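Local coordinates for protein sugar phosphate isomerase/epimerase (Parabacteroides distasonis, PDB 3L23) that binds a magnesium ion and probably acts as a sugar phosphate isomerase or epimerase, built on a xylose isomerase-like TIM barrel, at residues K97-E101 with L141-F146; M130-H136 with D196-M202. All coordinates share one frame. Residues are numbered along the deposited sequence.

Contact 1. Residues K97-E101 with L141-F146; sequences KYSKE and LVCDIF
In this xylose isomerase-like TIM barrel, the end of the long connection between strand 74-79 and helix 103-119 packs on the outer helix 136-155 of the next beta-alpha unit. Residues 97-101 begin extended: Lys97 and Tyr98 have phi/psi of -93/104 and -83/147, and Ser99 is the most stretched at -160/167. Lys100 and Glu101 then take helical angles just before helix 103-119. Residues 141-146 are regular helix, with Ile145 N bonded to Leu141 O at 3.0 Å. The CA atoms come closest at Tyr98 and Val142, 6.6 Å apart, then at Ser99 and Leu141, 7.4 Å.

Lys97 directs its CB away from the helix. Tyr98, chi1 m, points toward it and supplies most of the buried surface on the loop side: a flat ring can touch several apolar groups while its OH hydrogen-bonds Gln127 NE2. Tyr98 CD2 meets Val142 CG2 at 3.8 Å and Ile145 CD1 at 3.6 Å, the branched Ile145 (chi1 m, chi2 t) extending its tip to the ring; Tyr98 CE2 approaches Phe146 CE1 at 4.1 Å. Ser99 turns its small side chain away, where OG bonds Val102 N, and offers backbone to the forked Leu141: Ser99 CA lies 3.8 Å from Leu141 CD2. Lysine suits the exposed border, its amine leading away while Lys100 CG stays 4.3 Å from Leu141 CD1.

Contact 2. Residues M130-H136 with D196-M202; sequences MPTITTH and DQIYDLM
A histidine-carboxylate hydrogen bond closes one end of an otherwise apolar contact: His136 NE2 donates to Asp196 OD2 at 2.7 Å, nearly in the ring plane. Residues 130-135 end the loop after strand 124-127, with Thr135 as N-cap, and His136 begins helix 136-155. Strand 196-197, antiparallel to 173-174 in an insertion between barrel strands 162-165 and 211-216, leads into helix 198-205, with Gln197 as N-cap. The CA pairs Ile133-Ile198 (7.8 Å) and His136-Leu201 (8.0 Å) set the register. Extended Ile133 (-137/113; chi1 m, chi2 t) points its branched side chain toward the helix, placing CD1 3.8 Å from Ile198 CG2 and 3.6 Å from Met202 CE. Met130 and Met202, both selenomethionine in the crystal, bring long, flexible chains: Met130 CG lies 3.9 Å from Met202 CE. His136 (chi1 m, chi2 91°) sets CD2 3.9 Å from Leu201 CD1. Apolar packing thus joins loop and helix, while the short, near-linear bond (163°) implies a proton on NE2 and probably helps hold the imidazole in place.

Overall arrangement
Around helix 136-155 the two contacts adjoin on the same side of the chain's centre, their own centres 12 Å apart. Contact 1 uses the body of that helix, contact 2 the loop leading into it. They meet directly: Tyr98 CZ rests 3.5 Å from Pro131 CG, Val142 CG2 touches Ile133 CG1 at 3.9 Å, and Cys143 SG lies 3.8 Å from Met202 CA. Neither contact supplies a ligand to the magnesium, which His165, Asp216, His242 and Glu275 hold. In contact 2 the Met130 side chain is about 12 Å from the ion and about 9 Å from the side chain of His165, while in contact 1 the Phe146 side chain lies about 10 Å from that of His165.

Contact 1. Residues K97-E101 with L141-F146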
loop_
_atom_site.group_PDB
_atom_site.type_symbol
_atom_site.label_atom_id
_atom_site.label_comp_id
_atom_site.label_asym_id
_atom_site.label_seq_id
_atom_site.Cartn_x
_atom_site.Cartn_y
_atom_site.Cartn_z
ATOM N N LYS A 97 14.439 -8.237 -9.351
ATOM C CA LYS A 97 15.877 -8.003 -9.319
ATOM C C LYS A 97 16.154 -6.712 -10.041
ATOM O O LYS A 97 16.122 -6.658 -11.266
ATOM C CB LYS A 97 16.660 -9.149 -9.938
ATOM C CG LYS A 97 18.156 -8.936 -9.804
ATOM N N TYR A 98 16.432 -5.669 -9.279
ATOM C CA TYR A 98 16.658 -4.369 -9.856
ATOM C C TYR A 98 18.113 -4.352 -10.303
ATOM O O TYR A 98 18.994 -5.032 -9.741
ATOM C CB TYR A 98 16.294 -3.264 -8.862
ATOM C CG TYR A 98 14.817 -2.983 -8.718
ATOM C CD1 TYR A 98 13.839 -3.921 -9.112
ATOM C CD2 TYR A 98 14.385 -1.780 -8.161
ATOM C CE1 TYR A 98 12.483 -3.638 -8.935
ATOM C CE2 TYR A 98 13.060 -1.494 -7.999
ATOM C CZ TYR A 98 12.106 -2.427 -8.395
ATOM O OH TYR A 98 10.781 -2.175 -8.248
ATOM N N SER A 99 18.363 -3.645 -11.378
ATOM C CA SER A 99 19.692 -3.515 -11.909
ATOM C C SER A 99 19.695 -2.297 -12.785
ATOM O O SER A 99 18.643 -1.788 -13.132
ATOM C CB SER A 99 20.093 -4.719 -12.779
ATOM O OG SER A 99 19.244 -4.810 -13.925
ATOM N N LYS A 100 20.886 -1.852 -13.160
ATOM C CA LYS A 100 20.990 -0.714 -14.056
ATOM C C LYS A 100 20.353 -1.098 -15.387
ATOM O O LYS A 100 19.612 -0.310 -15.979
ATOM C CB LYS A 100 22.453 -0.265 -14.194
ATOM C CG LYS A 100 22.959 0.345 -12.869
ATOM C CD LYS A 100 24.360 0.958 -12.939
ATOM C CE LYS A 100 25.419 -0.086 -12.966
ATOM N NZ LYS A 100 26.797 0.465 -13.014
ATOM N N GLU A 101 20.601 -2.330 -15.825
ATOM C CA GLU A 101 20.068 -2.849 -17.083
ATOM C C GLU A 101 18.543 -2.841 -17.225
ATOM O O GLU A 101 18.058 -2.546 -18.323
ATOM C CB GLU A 101 20.561 -4.281 -17.323
ATOM C CG GLU A 101 22.050 -4.385 -17.628
ATOM N N LEU A 141 20.743 1.047 -4.731
ATOM C CA LEU A 141 20.245 1.069 -6.102
ATOM C C LEU A 141 18.735 1.084 -6.144
ATOM O O LEU A 141 18.146 1.827 -6.936
ATOM C CB LEU A 141 20.812 -0.125 -6.918
ATOM C CG LEU A 141 20.413 -0.155 -8.398
ATOM C CD1 LEU A 141 20.915 1.093 -9.159
ATOM C CD2 LEU A 141 20.944 -1.383 -9.066
ATOM N N VAL A 142 18.084 0.330 -5.258
ATOM C CA VAL A 142 16.633 0.360 -5.207
ATOM C C VAL A 142 16.154 1.774 -4.854
ATOM O O VAL A 142 15.214 2.330 -5.495
ATOM C CB VAL A 142 16.072 -0.695 -4.232
ATOM C CG1 VAL A 142 14.633 -0.334 -3.873
ATOM C CG2 VAL A 142 16.207 -2.119 -4.813
ATOM N N CYS A 143 16.796 2.395 -3.875
ATOM C CA CYS A 143 16.435 3.776 -3.525
ATOM C C CYS A 143 16.584 4.772 -4.694
ATOM O O CYS A 143 15.713 5.608 -4.917
ATOM C CB CYS A 143 17.244 4.273 -2.345
ATOM S SG CYS A 143 16.862 3.388 -0.828
ATOM N N ASP A 144 17.669 4.667 -5.447
ATOM C CA ASP A 144 17.870 5.524 -6.591
ATOM C C ASP A 144 16.761 5.314 -7.625
ATOM O O ASP A 144 16.303 6.272 -8.256
ATOM C CB ASP A 144 19.210 5.198 -7.243
ATOM C CG ASP A 144 20.391 5.581 -6.389
ATOM O OD1 ASP A 144 20.244 6.495 -5.552
ATOM O OD2 ASP A 144 21.493 5.022 -6.615
ATOM N N ILE A 145 16.345 4.058 -7.804
ATOM C CA ILE A 145 15.297 3.724 -8.756
ATOM C C ILE A 145 13.964 4.336 -8.262
ATOM O O ILE A 145 13.199 4.893 -9.061
ATOM C CB ILE A 145 15.253 2.162 -9.037
ATOM C CG1 ILE A 145 16.462 1.770 -9.890
ATOM C CG2 ILE A 145 13.927 1.705 -9.666
ATOM C CD1 ILE A 145 16.794 0.246 -9.921
ATOM N N PHE A 146 13.681 4.253 -6.974
ATOM C CA PHE A 146 12.462 4.856 -6.429
ATOM C C PHE A 146 12.453 6.382 -6.660
ATOM O O PHE A 146 11.415 6.981 -7.018
ATOM C CB PHE A 146 12.334 4.577 -4.936
ATOM C CG PHE A 146 11.998 3.112 -4.558
ATOM C CD1 PHE A 146 11.660 2.148 -5.500
ATOM C CD2 PHE A 146 11.954 2.762 -3.216
ATOM C CE1 PHE A 146 11.359 0.825 -5.097
ATOM C CE2 PHE A 146 11.629 1.464 -2.814
ATOM C CZ PHE A 146 11.328 0.516 -3.752
#

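Contact 2. Residues M130-H136 with D196-M202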
loop_
_atom_site.group_PDB
_atom_site.type_symbol
_atom_site.label_atom_id
_atom_site.label_comp_id
_atom_site.label_asym_id
_atom_site.label_seq_id
_atom_site.Cartn_x
_atom_site.Cartn_y
_atom_site.Cartn_z
HETATM N N MSE A 130 8.440 -5.433 -1.945
HETATM C CA MSE A 130 9.859 -5.142 -1.892
HETATM C C MSE A 130 10.627 -5.850 -3.011
HETATM O O MSE A 130 10.436 -7.071 -3.248
HETATM C CB MSE A 130 10.440 -5.596 -0.533
HETATM C CG MSE A 130 11.754 -4.939 -0.221
HETATM SE SE MSE A 130 12.579 -5.625 1.404
HETATM C CE MSE A 130 13.174 -7.184 0.825
ATOM N N PRO A 131 11.503 -5.097 -3.744
ATOM C CA PRO A 131 12.441 -5.775 -4.628
ATOM C C PRO A 131 13.408 -6.657 -3.849
ATOM O O PRO A 131 13.457 -6.627 -2.624
ATOM C CB PRO A 131 13.217 -4.625 -5.316
ATOM C CG PRO A 131 12.458 -3.416 -5.079
ATOM C CD PRO A 131 11.638 -3.628 -3.819
ATOM N N THR A 132 14.143 -7.468 -4.571
ATOM C CA THR A 132 15.193 -8.247 -3.946
ATOM C C THR A 132 16.267 -7.326 -3.356
ATOM O O THR A 132 16.916 -6.585 -4.106
ATOM C CB THR A 132 15.855 -9.157 -4.983
ATOM O OG1 THR A 132 14.865 -10.040 -5.525
ATOM C CG2 THR A 132 16.995 -9.975 -4.374
ATOM N N ILE A 133 16.450 -7.379 -2.032
ATOM C CA ILE A 133 17.470 -6.600 -1.336
ATOM C C ILE A 133 18.160 -7.493 -0.279
ATOM O O ILE A 133 17.494 -7.915 0.689
ATOM C CB ILE A 133 16.906 -5.368 -0.633
ATOM C CG1 ILE A 133 16.196 -4.426 -1.639
ATOM C CG2 ILE A 133 18.028 -4.646 0.126
ATOM C CD1 ILE A 133 15.325 -3.306 -1.008
ATOM N N THR A 134 19.435 -7.800 -0.492
ATOM C CA THR A 134 20.235 -8.579 0.466
ATOM C C THR A 134 21.513 -7.894 0.953
ATOM O O THR A 134 22.238 -8.447 1.811
ATOM C CB THR A 134 20.597 -9.944 -0.124
ATOM O OG1 THR A 134 21.436 -9.775 -1.261
ATOM C CG2 THR A 134 19.345 -10.685 -0.549
ATOM N N THR A 135 21.831 -6.740 0.374
ATOM C CA THR A 135 23.075 -6.034 0.661
ATOM C C THR A 135 22.773 -4.528 0.722
ATOM O O THR A 135 21.750 -4.067 0.212
ATOM C CB THR A 135 24.171 -6.260 -0.405
ATOM O OG1 THR A 135 23.755 -5.683 -1.669
ATOM C CG2 THR A 135 24.521 -7.760 -0.583
ATOM N N HIS A 136 23.705 -3.774 1.315
ATOM C CA HIS A 136 23.602 -2.323 1.382
ATOM C C HIS A 136 23.579 -1.774 -0.046
ATOM O O HIS A 136 22.808 -0.926 -0.352
ATOM C CB HIS A 136 24.776 -1.691 2.184
ATOM C CG HIS A 136 24.720 -1.945 3.667
ATOM N ND1 HIS A 136 25.333 -3.027 4.274
ATOM C CD2 HIS A 136 24.135 -1.238 4.671
ATOM C CE1 HIS A 136 25.108 -2.982 5.581
ATOM N NE2 HIS A 136 24.386 -1.904 5.849
ATOM N N ASP A 196 21.888 -3.135 9.470
ATOM C CA ASP A 196 20.874 -2.100 9.363
ATOM C C ASP A 196 19.595 -2.661 8.804
ATOM O O ASP A 196 19.648 -3.430 7.848
ATOM C CB ASP A 196 21.367 -1.036 8.406
ATOM C CG ASP A 196 22.644 -0.428 8.855
ATOM O OD1 ASP A 196 22.604 0.268 9.889
ATOM O OD2 ASP A 196 23.696 -0.664 8.203
ATOM N N GLN A 197 18.447 -2.235 9.346
ATOM C CA GLN A 197 17.183 -2.636 8.788
ATOM C C GLN A 197 17.021 -2.008 7.406
ATOM O O GLN A 197 17.280 -0.811 7.218
ATOM C CB GLN A 197 16.018 -2.232 9.702
ATOM C CG GLN A 197 16.075 -2.945 11.069
ATOM C CD GLN A 197 14.895 -2.662 11.972
ATOM O OE1 GLN A 197 14.396 -3.577 12.640
ATOM N NE2 GLN A 197 14.415 -1.396 11.971
ATOM N N ILE A 198 16.554 -2.808 6.457
ATOM C CA ILE A 198 16.303 -2.302 5.093
ATOM C C ILE A 198 15.436 -1.060 5.097
ATOM O O ILE A 198 15.739 -0.099 4.405
ATOM C CB ILE A 198 15.728 -3.428 4.158
ATOM C CG1 ILE A 198 16.781 -4.491 3.906
ATOM C CG2 ILE A 198 15.242 -2.850 2.808
ATOM C CD1 ILE A 198 16.202 -5.816 3.419
ATOM N N TYR A 199 14.348 -1.044 5.871
ATOM C CA TYR A 199 13.454 0.115 5.889
ATOM C C TYR A 199 14.175 1.411 6.299
ATOM O O TYR A 199 13.883 2.511 5.756
ATOM C CB TYR A 199 12.290 -0.184 6.832
ATOM C CG TYR A 199 11.043 0.666 6.652
ATOM C CD1 TYR A 199 10.238 0.535 5.514
ATOM C CD2 TYR A 199 10.666 1.599 7.615
ATOM C CE1 TYR A 199 9.098 1.305 5.359
ATOM C CE2 TYR A 199 9.521 2.357 7.456
ATOM C CZ TYR A 199 8.757 2.219 6.348
ATOM O OH TYR A 199 7.621 2.977 6.154
ATOM N N ASP A 200 15.056 1.307 7.291
ATOM C CA ASP A 200 15.877 2.464 7.711
ATOM C C ASP A 200 16.770 2.972 6.588
ATOM O O ASP A 200 16.928 4.175 6.441
ATOM C CB ASP A 200 16.647 2.142 8.973
ATOM C CG ASP A 200 15.719 1.875 10.116
ATOM O OD1 ASP A 200 14.674 2.540 10.139
ATOM O OD2 ASP A 200 15.989 1.021 10.967
ATOM N N LEU A 201 17.322 2.071 5.782
ATOM C CA LEU A 201 18.103 2.461 4.627
ATOM C C LEU A 201 17.204 3.130 3.580
ATOM O O LEU A 201 17.631 4.074 2.899
ATOM C CB LEU A 201 18.842 1.261 4.014
ATOM C CG LEU A 201 19.842 0.521 4.916
ATOM C CD1 LEU A 201 20.335 -0.743 4.235
ATOM C CD2 LEU A 201 20.979 1.457 5.351
HETATM N N MSE A 202 15.959 2.659 3.444
HETATM C CA MSE A 202 15.046 3.249 2.464
HETATM C C MSE A 202 14.713 4.681 2.842
HETATM O O MSE A 202 14.703 5.570 1.986
HETATM C CB MSE A 202 13.766 2.413 2.320
HETATM C CG MSE A 202 13.993 1.102 1.582
HETATM SE SE MSE A 202 12.212 0.237 1.480
HETATM C CE MSE A 202 12.730 -1.189 0.286
#